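Local coordinates for protein luciferase-like enzymeAMP-CoA-ligase (Zophobas atratus, PDB 4W8O) that is a luciferase-like enzyme of a nonluminescent mealworm that probably activates carboxylic acids with ATP and ligates them to coenzyme A, as AMP-CoA-ligases do, at residues Y286-F291 / Q311-A316. Sequence-based numbering, arbitrary orientation.
Sequences YDLSSF and QLFPKA
Two phenylalanine rings, F291 and F313, bury the most surface between the loop 286-291 and the C-terminal end of helix 303-312 with the turn that follows it. Their centroids lie 4.4 Å apart with the planes inclined at 39°, an oblique pairing; the closest approach is F291 CD2 to F313 CD1, 3.4 Å. With CG of F291 anti to its backbone N (chi1 -166°) and CG of F313 anti to its carbonyl carbon, the rings turn toward each other and the CD2-CE2 side of F291 lies over one face of F313. L312 CG covers the opposite face, so the ring is sandwiched. L288 reaches across with CD1, 4.0 Å from F313 CE1, and A316 CB packs obliquely against the F291 ring, 3.6 Å from F291 CD2. I259 of helix 252-262 touches both L288 and F313. K315 lies alongside S289 and F291 O.

Within the loop, D287 OD1 accepts from S289 N (3.1 Å, nearly straight at 165°), forming an Asx turn, and through its syn lone pair from S289 OG. Type I turns, closed by F291 N to L288 O and A316 N to F313 O, precede the neighbouring parallel strands 293-297 and 317-324. Outward, D287 N bonds to E260 and S290 OG to L264 O.

No hydrogen bond joins the segments: mostly apolar van der Waals packing connects the loops leading into these strands, while the polar bonds run within each turn or to the surrounding protein.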
loop_
_atom_site.group_PDB
_atom_site.type_symbol
_atom_site.label_atom_id
_atom_site.label_comp_id
_atom_site.label_asym_id
_atom_site.label_seq_id
_atom_site.Cartn_x
_atom_site.Cartn_y
_atom_site.Cartn_z
ATOM N N TYR A 286 9.589 -25.400 13.430
ATOM C CA TYR A 286 9.984 -24.002 13.246
ATOM C C TYR A 286 9.772 -23.201 14.522
ATOM O O TYR A 286 8.761 -23.354 15.198
ATOM C CB TYR A 286 9.194 -23.368 12.100
ATOM C CG TYR A 286 9.558 -23.959 10.772
ATOM C CD1 TYR A 286 10.789 -23.683 10.195
ATOM C CD2 TYR A 286 8.697 -24.821 10.107
ATOM C CE1 TYR A 286 11.152 -24.236 8.987
ATOM C CE2 TYR A 286 9.049 -25.381 8.892
ATOM C CZ TYR A 286 10.282 -25.084 8.339
ATOM O OH TYR A 286 10.652 -25.622 7.131
ATOM N N ASP A 287 10.747 -22.361 14.846
ATOM C CA ASP A 287 10.624 -21.414 15.943
ATOM C C ASP A 287 9.883 -20.190 15.423
ATOM O O ASP A 287 10.451 -19.359 14.714
ATOM C CB ASP A 287 12.009 -21.034 16.473
ATOM C CG ASP A 287 11.958 -20.000 17.588
ATOM O OD1 ASP A 287 10.863 -19.629 18.053
ATOM O OD2 ASP A 287 13.040 -19.548 18.003
ATOM N N LEU A 288 8.607 -20.096 15.780
ATOM C CA LEU A 288 7.743 -19.016 15.332
ATOM C C LEU A 288 7.412 -18.045 16.459
ATOM O O LEU A 288 6.471 -17.265 16.336
ATOM C CB LEU A 288 6.441 -19.601 14.783
ATOM C CG LEU A 288 6.586 -20.703 13.730
ATOM C CD1 LEU A 288 5.212 -21.241 13.365
ATOM C CD2 LEU A 288 7.331 -20.194 12.501
ATOM N N SER A 289 8.184 -18.073 17.544
ATOM C CA SER A 289 7.833 -17.314 18.755
ATOM C C SER A 289 7.931 -15.792 18.594
ATOM O O SER A 289 7.358 -15.064 19.394
ATOM C CB SER A 289 8.675 -17.769 19.959
ATOM O OG SER A 289 10.055 -17.565 19.725
ATOM N N SER A 290 8.645 -15.320 17.571
ATOM C CA SER A 290 8.746 -13.885 17.290
ATOM C C SER A 290 7.473 -13.301 16.672
ATOM O O SER A 290 7.276 -12.087 16.682
ATOM C CB SER A 290 9.918 -13.620 16.338
ATOM O OG SER A 290 9.636 -14.108 15.027
ATOM N N PHE A 291 6.626 -14.161 16.112
ATOM C CA PHE A 291 5.500 -13.708 15.293
ATOM C C PHE A 291 4.345 -13.206 16.151
ATOM O O PHE A 291 3.899 -13.905 17.053
ATOM C CB PHE A 291 5.032 -14.847 14.392
ATOM C CG PHE A 291 4.123 -14.407 13.282
ATOM C CD1 PHE A 291 4.630 -13.706 12.191
ATOM C CD2 PHE A 291 2.770 -14.706 13.314
ATOM C CE1 PHE A 291 3.800 -13.308 11.160
ATOM C CE2 PHE A 291 1.934 -14.308 12.286
ATOM C CZ PHE A 291 2.450 -13.604 11.208
ATOM N N GLN A 311 -3.937 -21.167 16.074
ATOM C CA GLN A 311 -3.246 -22.339 16.610
ATOM C C GLN A 311 -1.828 -22.446 16.054
ATOM O O GLN A 311 -0.889 -22.746 16.788
ATOM C CB GLN A 311 -4.020 -23.617 16.302
ATOM C CG GLN A 311 -5.388 -23.689 16.958
ATOM C CD GLN A 311 -6.150 -24.929 16.544
ATOM O OE1 GLN A 311 -6.938 -24.907 15.591
ATOM N NE2 GLN A 311 -5.899 -26.030 17.237
ATOM N N LEU A 312 -1.673 -22.191 14.759
ATOM C CA LEU A 312 -0.360 -22.223 14.130
ATOM C C LEU A 312 0.575 -21.172 14.750
ATOM O O LEU A 312 1.769 -21.423 14.951
ATOM C CB LEU A 312 -0.493 -21.989 12.624
ATOM C CG LEU A 312 0.798 -21.950 11.803
ATOM C CD1 LEU A 312 1.637 -23.197 12.055
ATOM C CD2 LEU A 312 0.482 -21.806 10.320
ATOM N N PHE A 313 0.012 -20.001 15.047
ATOM C CA PHE A 313 0.755 -18.882 15.620
ATOM C C PHE A 313 0.167 -18.526 16.980
ATOM O O PHE A 313 -0.602 -17.571 17.088
ATOM C CB PHE A 313 0.662 -17.664 14.701
ATOM C CG PHE A 313 1.194 -17.901 13.324
ATOM C CD1 PHE A 313 2.552 -18.061 13.114
ATOM C CD2 PHE A 313 0.336 -17.945 12.230
ATOM C CE1 PHE A 313 3.050 -18.276 11.840
ATOM C CE2 PHE A 313 0.825 -18.156 10.956
ATOM C CZ PHE A 313 2.184 -18.322 10.758
ATOM N N PRO A 314 0.532 -19.289 18.027
ATOM C CA PRO A 314 -0.094 -19.110 19.344
ATOM C C PRO A 314 0.231 -17.780 20.038
ATOM O O PRO A 314 -0.590 -17.290 20.806
ATOM C CB PRO A 314 0.430 -20.304 20.150
ATOM C CG PRO A 314 1.712 -20.683 19.497
ATOM C CD PRO A 314 1.578 -20.331 18.042
ATOM N N LYS A 315 1.401 -17.201 19.770
ATOM C CA LYS A 315 1.761 -15.887 20.332
ATOM C C LYS A 315 1.258 -14.702 19.489
ATOM O O LYS A 315 1.467 -13.550 19.859
ATOM C CB LYS A 315 3.285 -15.770 20.535
ATOM C CG LYS A 315 3.819 -16.411 21.816
ATOM C CD LYS A 315 4.032 -17.909 21.655
ATOM C CE LYS A 315 4.568 -18.554 22.925
ATOM N NZ LYS A 315 5.909 -18.033 23.307
ATOM N N ALA A 316 0.589 -14.975 18.372
ATOM C CA ALA A 316 0.123 -13.918 17.476
ATOM C C ALA A 316 -1.380 -13.692 17.564
ATOM O O ALA A 316 -2.115 -14.521 18.085
ATOM C CB ALA A 316 0.502 -14.253 16.043
#